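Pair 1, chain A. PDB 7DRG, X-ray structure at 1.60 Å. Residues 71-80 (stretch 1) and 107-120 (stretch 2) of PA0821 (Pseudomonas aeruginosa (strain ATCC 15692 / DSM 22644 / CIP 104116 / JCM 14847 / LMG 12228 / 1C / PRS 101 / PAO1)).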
# COMPACT_ATOMS: atom_id res chain seq x y z
N PRO A 71 23.53 17.42 18.85
CA PRO A 71 24.52 16.58 18.16
C PRO A 71 24.08 16.12 16.78
O PRO A 71 24.92 15.61 16.03
CB PRO A 71 24.70 15.38 19.11
CG PRO A 71 24.17 15.82 20.41
CD PRO A 71 23.07 16.78 20.10
N HIS A 72 22.80 16.28 16.43
CA HIS A 72 22.23 15.65 15.25
C HIS A 72 21.71 16.61 14.19
O HIS A 72 21.54 16.19 13.04
CB HIS A 72 21.09 14.71 15.66
CG HIS A 72 21.46 13.76 16.76
ND1 HIS A 72 22.30 12.69 16.56
CD2 HIS A 72 21.11 13.73 18.06
CE1 HIS A 72 22.46 12.03 17.70
NE2 HIS A 72 21.75 12.65 18.63
N LEU A 73 21.45 17.87 14.53
CA LEU A 73 20.91 18.81 13.55
C LEU A 73 21.97 19.15 12.51
O LEU A 73 23.16 19.26 12.82
CB LEU A 73 20.43 20.08 14.23
CG LEU A 73 19.24 19.91 15.17
CD1 LEU A 73 18.85 21.24 15.79
CD2 LEU A 73 18.06 19.30 14.43
N THR A 74 21.53 19.33 11.26
CA THR A 74 22.45 19.53 10.15
C THR A 74 22.12 20.73 9.27
O THR A 74 23.03 21.35 8.71
CB THR A 74 22.51 18.27 9.29
OG1 THR A 74 21.18 17.85 8.96
CG2 THR A 74 23.23 17.15 10.03
N TRP A 75 20.84 21.09 9.14
CA TRP A 75 20.42 22.12 8.20
C TRP A 75 19.32 23.00 8.79
O TRP A 75 18.47 22.53 9.56
CB TRP A 75 19.91 21.51 6.89
CG TRP A 75 20.87 20.59 6.26
CD1 TRP A 75 20.83 19.23 6.26
CD2 TRP A 75 22.06 20.96 5.54
NE1 TRP A 75 21.91 18.72 5.59
CE2 TRP A 75 22.68 19.76 5.13
CE3 TRP A 75 22.66 22.17 5.21
CZ2 TRP A 75 23.87 19.74 4.41
CZ3 TRP A 75 23.84 22.16 4.49
CH2 TRP A 75 24.43 20.95 4.09
N LEU A 76 19.34 24.27 8.40
CA LEU A 76 18.24 25.20 8.68
C LEU A 76 17.68 25.71 7.36
O LEU A 76 18.41 26.35 6.58
CB LEU A 76 18.72 26.37 9.55
CG LEU A 76 17.67 27.47 9.69
CD1 LEU A 76 16.44 26.95 10.41
CD2 LEU A 76 18.28 28.66 10.43
N TRP A 77 16.40 25.44 7.12
CA TRP A 77 15.68 25.93 5.95
C TRP A 77 14.81 27.12 6.35
O TRP A 77 14.12 27.07 7.37
CB TRP A 77 14.81 24.83 5.33
CG TRP A 77 15.56 23.78 4.54
CD1 TRP A 77 15.91 22.52 4.95
CD2 TRP A 77 16.04 23.90 3.19
NE1 TRP A 77 16.58 21.86 3.94
CE2 TRP A 77 16.67 22.69 2.85
CE3 TRP A 77 15.99 24.92 2.23
CZ2 TRP A 77 17.25 22.47 1.60
CZ3 TRP A 77 16.57 24.71 1.00
CH2 TRP A 77 17.20 23.49 0.69
N ARG A 78 14.85 28.19 5.55
CA ARG A 78 14.02 29.36 5.77
C ARG A 78 13.43 29.80 4.43
O ARG A 78 14.13 29.83 3.42
CB ARG A 78 14.83 30.52 6.38
CG ARG A 78 15.34 30.27 7.80
CD ARG A 78 16.17 31.45 8.29
NE ARG A 78 17.25 31.72 7.36
CZ ARG A 78 17.85 32.89 7.23
NH1 ARG A 78 17.48 33.91 7.99
NH2 ARG A 78 18.83 33.03 6.34
N GLU A 79 12.14 30.13 4.44
CA GLU A 79 11.48 30.54 3.20
C GLU A 79 11.71 32.03 2.96
O GLU A 79 11.30 32.87 3.77
CB GLU A 79 9.99 30.24 3.24
CG GLU A 79 9.26 30.70 1.98
CD GLU A 79 7.86 30.13 1.86
OE1 GLU A 79 7.26 30.26 0.77
OE2 GLU A 79 7.36 29.54 2.84
N GLU A 80 12.37 32.35 1.83
CA GLU A 80 12.70 33.69 1.36
C GLU A 80 13.08 34.62 2.51
O GLU A 80 12.37 35.59 2.79
CB GLU A 80 11.53 34.27 0.56
CG GLU A 80 11.10 33.36 -0.59
CD GLU A 80 10.41 34.09 -1.71
OE1 GLU A 80 10.41 33.58 -2.85
OE2 GLU A 80 9.86 35.19 -1.46
N ASP A 107 6.69 40.32 9.93
CA ASP A 107 7.50 39.29 9.28
C ASP A 107 6.88 37.91 9.48
O ASP A 107 6.19 37.66 10.47
CB ASP A 107 8.93 39.31 9.83
CG ASP A 107 9.71 40.51 9.37
OD1 ASP A 107 9.68 40.82 8.15
OD2 ASP A 107 10.36 41.16 10.21
N HIS A 108 7.12 37.03 8.52
CA HIS A 108 6.65 35.65 8.57
C HIS A 108 7.71 34.78 9.23
O HIS A 108 8.88 34.82 8.84
CB HIS A 108 6.33 35.16 7.15
CG HIS A 108 6.22 33.67 7.01
ND1 HIS A 108 5.27 32.92 7.68
CD2 HIS A 108 6.92 32.80 6.25
CE1 HIS A 108 5.40 31.65 7.35
NE2 HIS A 108 6.39 31.55 6.48
N LEU A 109 7.32 34.02 10.24
CA LEU A 109 8.26 33.11 10.87
C LEU A 109 8.42 31.87 10.00
O LEU A 109 7.43 31.20 9.70
CB LEU A 109 7.79 32.68 12.26
CG LEU A 109 7.46 33.79 13.25
CD1 LEU A 109 7.41 33.18 14.63
CD2 LEU A 109 8.48 34.89 13.14
N SER A 110 9.66 31.57 9.60
CA SER A 110 9.92 30.38 8.79
C SER A 110 11.27 29.83 9.22
O SER A 110 12.31 30.40 8.89
CB SER A 110 9.90 30.72 7.30
OG SER A 110 10.15 29.56 6.51
N PHE A 111 11.25 28.73 9.97
CA PHE A 111 12.47 28.10 10.47
C PHE A 111 12.25 26.60 10.49
O PHE A 111 11.37 26.12 11.22
CB PHE A 111 12.84 28.59 11.88
CG PHE A 111 13.05 30.07 11.98
CD1 PHE A 111 14.28 30.62 11.65
CD2 PHE A 111 12.03 30.90 12.41
CE1 PHE A 111 14.48 31.98 11.75
CE2 PHE A 111 12.23 32.27 12.51
CZ PHE A 111 13.46 32.81 12.17
N CYS A 112 13.04 25.86 9.73
CA CYS A 112 12.93 24.41 9.70
C CYS A 112 14.31 23.80 9.91
O CYS A 112 15.14 23.82 9.00
CB CYS A 112 12.32 23.94 8.39
SG CYS A 112 12.08 22.16 8.37
N TYR A 113 14.55 23.27 11.11
CA TYR A 113 15.79 22.58 11.44
C TYR A 113 15.61 21.10 11.15
O TYR A 113 14.64 20.49 11.62
CB TYR A 113 16.16 22.77 12.91
CG TYR A 113 16.50 24.18 13.32
CD1 TYR A 113 15.52 25.06 13.74
CD2 TYR A 113 17.82 24.62 13.32
CE1 TYR A 113 15.84 26.36 14.15
CE2 TYR A 113 18.15 25.91 13.73
CZ TYR A 113 17.16 26.77 14.13
OH TYR A 113 17.48 28.04 14.54
N THR A 114 16.55 20.52 10.40
CA THR A 114 16.47 19.11 10.04
C THR A 114 17.78 18.42 10.36
O THR A 114 18.79 19.05 10.67
CB THR A 114 16.13 18.91 8.56
OG1 THR A 114 17.23 19.34 7.75
CG2 THR A 114 14.87 19.68 8.17
N SER A 115 17.77 17.09 10.26
CA SER A 115 18.93 16.27 10.58
C SER A 115 19.35 15.37 9.42
O SER A 115 20.16 14.46 9.61
CB SER A 115 18.67 15.40 11.82
OG SER A 115 17.58 14.52 11.59
N GLY A 116 18.84 15.60 8.21
CA GLY A 116 19.28 14.80 7.08
C GLY A 116 20.76 15.02 6.79
O GLY A 116 21.28 16.13 6.94
N LYS A 117 21.44 13.96 6.37
CA LYS A 117 22.85 14.11 6.00
C LYS A 117 23.01 15.09 4.85
O LYS A 117 23.79 16.04 4.93
CB LYS A 117 23.46 12.75 5.64
CG LYS A 117 24.93 12.84 5.29
CD LYS A 117 25.54 11.49 4.96
CE LYS A 117 26.94 11.66 4.38
NZ LYS A 117 27.84 12.46 5.26
N LYS A 118 22.29 14.86 3.76
CA LYS A 118 22.18 15.83 2.69
C LYS A 118 21.00 16.75 2.97
O LYS A 118 20.04 16.36 3.64
CB LYS A 118 22.01 15.13 1.34
CG LYS A 118 23.11 14.11 1.06
CD LYS A 118 23.20 13.74 -0.41
CE LYS A 118 22.40 12.50 -0.72
NZ LYS A 118 20.94 12.73 -0.61
N SER A 119 21.08 18.00 2.50
CA SER A 119 19.99 18.93 2.74
C SER A 119 18.67 18.43 2.14
O SER A 119 17.60 18.81 2.62
CB SER A 119 20.34 20.32 2.19
OG SER A 119 20.52 20.28 0.77
N ARG A 120 18.75 17.58 1.12
CA ARG A 120 17.59 16.99 0.47
C ARG A 120 17.01 15.82 1.25
O ARG A 120 15.86 15.44 1.01
CB ARG A 120 18.00 16.53 -0.94
CG ARG A 120 16.88 16.17 -1.88
CD ARG A 120 17.47 15.68 -3.18
NE ARG A 120 16.45 15.41 -4.19
CZ ARG A 120 16.71 14.84 -5.36
NH1 ARG A 120 17.95 14.48 -5.65
NH2 ARG A 120 15.73 14.62 -6.23
O HOH W 1 22.63 14.03 12.01
O HOH W 2 11.19 27.13 6.20
O HOH W 3 7.66 28.93 5.66

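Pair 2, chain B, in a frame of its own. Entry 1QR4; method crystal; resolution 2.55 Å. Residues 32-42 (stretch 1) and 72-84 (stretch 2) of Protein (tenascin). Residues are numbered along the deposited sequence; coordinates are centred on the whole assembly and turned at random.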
# COMPACT_ATOMS: atom_id res chain seq x y z
N ALA B 32 1.93 21.80 -27.14
CA ALA B 32 1.49 23.19 -27.10
C ALA B 32 2.09 23.99 -25.96
O ALA B 32 2.46 23.45 -24.92
CB ALA B 32 -0.03 23.27 -27.06
N LYS B 33 2.17 25.29 -26.16
CA LYS B 33 2.69 26.18 -25.14
C LYS B 33 1.64 26.22 -24.03
O LYS B 33 0.45 26.27 -24.31
CB LYS B 33 2.93 27.57 -25.74
CG LYS B 33 1.73 28.20 -26.47
CD LYS B 33 0.91 29.09 -25.53
CE LYS B 33 -0.30 29.69 -26.22
NZ LYS B 33 -1.13 30.46 -25.25
N PHE B 34 2.07 26.08 -22.77
CA PHE B 34 1.10 26.14 -21.68
C PHE B 34 1.60 26.72 -20.37
O PHE B 34 2.78 26.99 -20.22
CB PHE B 34 0.37 24.81 -21.46
CG PHE B 34 1.15 23.78 -20.71
CD1 PHE B 34 2.06 22.96 -21.36
CD2 PHE B 34 0.94 23.60 -19.34
CE1 PHE B 34 2.75 21.97 -20.67
CE2 PHE B 34 1.62 22.61 -18.64
CZ PHE B 34 2.52 21.80 -19.31
N ASP B 35 0.67 26.93 -19.45
CA ASP B 35 0.94 27.53 -18.15
C ASP B 35 1.43 26.61 -17.05
O ASP B 35 2.47 26.83 -16.43
CB ASP B 35 -0.33 28.22 -17.65
CG ASP B 35 -0.23 29.73 -17.65
OD1 ASP B 35 0.66 30.28 -18.35
OD2 ASP B 35 -1.06 30.35 -16.95
N ARG B 36 0.58 25.64 -16.73
CA ARG B 36 0.85 24.67 -15.69
C ARG B 36 -0.10 23.50 -15.87
O ARG B 36 -0.82 23.44 -16.85
CB ARG B 36 0.67 25.31 -14.32
CG ARG B 36 -0.63 26.06 -14.15
CD ARG B 36 -0.59 26.89 -12.88
NE ARG B 36 -1.66 27.88 -12.82
CZ ARG B 36 -1.49 29.20 -12.98
NH1 ARG B 36 -0.28 29.70 -13.21
NH2 ARG B 36 -2.54 30.01 -12.92
N TYR B 37 -0.02 22.55 -14.96
CA TYR B 37 -0.88 21.38 -15.00
C TYR B 37 -1.78 21.41 -13.78
O TYR B 37 -1.45 22.02 -12.78
CB TYR B 37 -0.04 20.10 -14.89
CG TYR B 37 0.87 19.78 -16.05
CD1 TYR B 37 0.41 19.04 -17.13
CD2 TYR B 37 2.22 20.10 -15.99
CE1 TYR B 37 1.29 18.61 -18.13
CE2 TYR B 37 3.10 19.67 -16.98
CZ TYR B 37 2.63 18.92 -18.05
OH TYR B 37 3.50 18.48 -19.01
N ARG B 38 -2.93 20.77 -13.88
CA ARG B 38 -3.84 20.69 -12.76
C ARG B 38 -4.16 19.21 -12.64
O ARG B 38 -4.54 18.57 -13.61
CB ARG B 38 -5.11 21.49 -13.01
CG ARG B 38 -6.09 21.41 -11.86
CD ARG B 38 -7.40 22.03 -12.25
NE ARG B 38 -8.52 21.25 -11.73
CZ ARG B 38 -9.71 21.77 -11.42
NH1 ARG B 38 -9.94 23.07 -11.57
NH2 ARG B 38 -10.66 20.97 -10.93
N LEU B 39 -3.92 18.66 -11.46
CA LEU B 39 -4.16 17.25 -11.21
C LEU B 39 -5.30 17.15 -10.25
O LEU B 39 -5.28 17.79 -9.20
CB LEU B 39 -2.92 16.63 -10.58
CG LEU B 39 -2.99 15.19 -10.08
CD1 LEU B 39 -3.10 14.28 -11.25
CD2 LEU B 39 -1.74 14.85 -9.29
N THR B 40 -6.34 16.43 -10.64
CA THR B 40 -7.48 16.22 -9.76
C THR B 40 -7.61 14.72 -9.62
O THR B 40 -7.21 13.97 -10.51
CB THR B 40 -8.80 16.80 -10.33
OG1 THR B 40 -9.03 16.29 -11.64
CG2 THR B 40 -8.75 18.33 -10.40
N TYR B 41 -8.07 14.29 -8.47
CA TYR B 41 -8.25 12.87 -8.21
C TYR B 41 -9.38 12.78 -7.21
O TYR B 41 -9.40 13.52 -6.22
CB TYR B 41 -6.98 12.24 -7.63
CG TYR B 41 -6.46 12.83 -6.33
CD1 TYR B 41 -5.57 13.90 -6.34
CD2 TYR B 41 -6.83 12.29 -5.10
CE1 TYR B 41 -5.05 14.41 -5.15
CE2 TYR B 41 -6.32 12.79 -3.90
CZ TYR B 41 -5.43 13.86 -3.94
OH TYR B 41 -4.92 14.37 -2.76
N VAL B 42 -10.34 11.90 -7.47
CA VAL B 42 -11.45 11.77 -6.55
C VAL B 42 -11.48 10.38 -5.95
O VAL B 42 -11.04 9.42 -6.58
CB VAL B 42 -12.82 12.15 -7.24
CG1 VAL B 42 -12.60 13.19 -8.32
CG2 VAL B 42 -13.51 10.93 -7.81
N THR B 72 -9.77 7.93 -9.25
CA THR B 72 -9.89 8.31 -10.63
C THR B 72 -8.95 9.50 -10.72
O THR B 72 -9.17 10.51 -10.04
CB THR B 72 -11.32 8.74 -10.98
OG1 THR B 72 -12.20 7.63 -10.79
CG2 THR B 72 -11.40 9.20 -12.43
N ILE B 73 -7.87 9.35 -11.46
CA ILE B 73 -6.91 10.44 -11.60
C ILE B 73 -6.98 11.05 -12.98
O ILE B 73 -6.97 10.34 -13.98
CB ILE B 73 -5.45 9.95 -11.33
CG1 ILE B 73 -5.34 9.33 -9.94
CG2 ILE B 73 -4.47 11.14 -11.39
CD1 ILE B 73 -4.10 8.48 -9.72
N SER B 74 -7.06 12.38 -13.03
CA SER B 74 -7.10 13.11 -14.28
C SER B 74 -6.18 14.33 -14.27
O SER B 74 -6.16 15.13 -13.33
CB SER B 74 -8.52 13.51 -14.68
OG SER B 74 -9.15 14.27 -13.67
N LEU B 75 -5.42 14.45 -15.34
CA LEU B 75 -4.48 15.53 -15.52
C LEU B 75 -4.90 16.36 -16.71
O LEU B 75 -5.39 15.83 -17.71
CB LEU B 75 -3.08 14.97 -15.77
CG LEU B 75 -1.97 15.99 -15.80
CD1 LEU B 75 -1.80 16.60 -14.43
CD2 LEU B 75 -0.73 15.30 -16.23
N VAL B 76 -4.68 17.66 -16.62
CA VAL B 76 -5.04 18.59 -17.68
C VAL B 76 -4.05 19.75 -17.75
O VAL B 76 -3.57 20.23 -16.72
CB VAL B 76 -6.47 19.14 -17.44
CG1 VAL B 76 -6.59 19.68 -16.03
CG2 VAL B 76 -6.79 20.23 -18.43
N ALA B 77 -3.74 20.18 -18.97
CA ALA B 77 -2.84 21.30 -19.18
C ALA B 77 -3.64 22.61 -19.26
O ALA B 77 -4.53 22.75 -20.10
CB ALA B 77 -2.01 21.08 -20.46
N GLU B 78 -3.40 23.52 -18.32
CA GLU B 78 -4.07 24.81 -18.29
C GLU B 78 -3.21 25.76 -19.11
O GLU B 78 -2.10 26.12 -18.69
CB GLU B 78 -4.21 25.32 -16.85
CG GLU B 78 -5.07 24.43 -15.94
CD GLU B 78 -5.34 25.04 -14.55
OE1 GLU B 78 -4.81 26.14 -14.24
OE2 GLU B 78 -6.08 24.43 -13.75
N LYS B 79 -3.71 26.13 -20.29
CA LYS B 79 -3.04 27.03 -21.25
C LYS B 79 -3.17 28.53 -20.93
O LYS B 79 -2.47 29.37 -21.51
CB LYS B 79 -3.55 26.74 -22.68
CG LYS B 79 -3.52 25.24 -23.04
CD LYS B 79 -4.22 24.93 -24.36
CE LYS B 79 -4.25 23.42 -24.62
NZ LYS B 79 -4.72 23.05 -25.99
N GLY B 80 -4.07 28.85 -19.99
CA GLY B 80 -4.33 30.21 -19.56
C GLY B 80 -5.59 30.15 -18.72
O GLY B 80 -5.56 30.09 -17.49
N ARG B 81 -6.73 30.17 -19.40
CA ARG B 81 -8.03 30.05 -18.75
C ARG B 81 -8.68 28.84 -19.44
O ARG B 81 -9.77 28.40 -19.07
CB ARG B 81 -8.87 31.31 -18.96
CG ARG B 81 -10.06 31.45 -18.03
CD ARG B 81 -10.86 32.71 -18.34
NE ARG B 81 -12.05 32.45 -19.15
CZ ARG B 81 -12.21 32.83 -20.42
NH1 ARG B 81 -11.27 33.51 -21.05
NH2 ARG B 81 -13.34 32.54 -21.05
N HIS B 82 -7.96 28.33 -20.45
CA HIS B 82 -8.37 27.18 -21.25
C HIS B 82 -7.67 25.93 -20.72
O HIS B 82 -6.45 25.80 -20.79
CB HIS B 82 -7.94 27.32 -22.71
CG HIS B 82 -8.15 28.69 -23.29
ND1 HIS B 82 -8.88 29.67 -22.66
CD2 HIS B 82 -7.70 29.23 -24.45
CE1 HIS B 82 -8.86 30.77 -23.40
NE2 HIS B 82 -8.15 30.53 -24.49
N LYS B 83 -8.46 24.99 -20.20
CA LYS B 83 -7.95 23.73 -19.70
C LYS B 83 -8.06 22.77 -20.87
O LYS B 83 -9.09 22.73 -21.54
CB LYS B 83 -8.82 23.25 -18.52
CG LYS B 83 -9.25 24.39 -17.60
CD LYS B 83 -8.97 24.12 -16.13
CE LYS B 83 -9.87 23.03 -15.58
NZ LYS B 83 -9.55 22.74 -14.15
N SER B 84 -7.00 22.04 -21.17
CA SER B 84 -7.02 21.09 -22.27
C SER B 84 -8.02 19.94 -22.02
O SER B 84 -8.82 19.98 -21.07
CB SER B 84 -5.61 20.53 -22.50
OG SER B 84 -5.18 19.74 -21.40
O HOH W 4 -3.43 28.66 -15.78

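Both pairs are two antiparallel strands joined edge to edge. The strand axes approach to 4.6 Å in pair 1 and 4.7 Å in pair 2, with angles of 156° and 151° between their directions. Fourteen central residues superpose with an RMSD of 0.8 Å.

The register is the same. A:Trp75 with A:Thr114 matches B:Arg36 with B:Glu78, and A:Trp77 with A:Cys112 matches B:Arg38 with B:Val76. Both are hydrogen-bonded pairs. A:Trp77 N donates to A:Cys112 O at 2.8 Å; B:Arg38 N donates to B:Val76 O at 3.0 Å. Between them lie the non-hydrogen-bonded pairs A:Leu76 with A:Tyr113 and B:Tyr37 with B:Ala77.

The start of the ladder is also shared. One carbonyl accepts two successive amides. A:Thr114 O takes A:Thr74 N at 2.8 Å and A:Trp75 N at 3.3 Å. B:Glu78 O takes B:Asp35 N at 3.0 Å and, weakly, B:Arg36 N at 3.4 Å.

The side chains differ. On the face of A:Leu76 and A:Tyr113, the leucine lies over the tyrosine ring, with A:Leu76 CD1 3.8 Å from A:Tyr113 CZ. In pair 2 the tyrosine is on the first strand: B:Tyr37 falls at the position of A:Leu76, and the small B:Ala77 at that of A:Tyr113. B:Ala77 instead meets an aromatic ring from another position. Its methyl lies over the face of B:Phe34, with B:Ala77 CB 4.0 Å from B:Phe34 CD2. B:Phe34 matches A:Leu73, whose CD1 lies 4.2 Å from A:Tyr113 CB.

The other face contrasts aromatic with charged groups. The A:Trp75 ring reaches the loop after the second strand. A:Ser119 CA packs over its face, and A:Trp75 NE1 makes weak hydrogen bonds to A:Gly116 O at 3.0 Å and A:Lys117 O at 3.3 Å. At the matching position, B:Arg36 NE forms a long salt bridge with B:Glu78 OE1 at 3.9 Å. A:Trp77 also turns to the loop, through a weak bond from A:Trp77 NE1 to A:Ser119 O at 3.5 Å. Its counterpart B:Arg38 runs past B:Glu78, with B:Arg38 CD 3.1 Å from B:Glu78 OE2. B:Arg38 NH1 is only 2.6 Å from B:Lys83 NZ, a close approach of like charges and not a hydrogen bond.

A:Ser110 and B:Ser74 match but bond differently. A:Ser110 OG accepts from the backbone A:Glu79 N at 2.9 Å. B:Ser74 OG donates weakly to the side chain B:Thr40 OG1 at 2.9 Å.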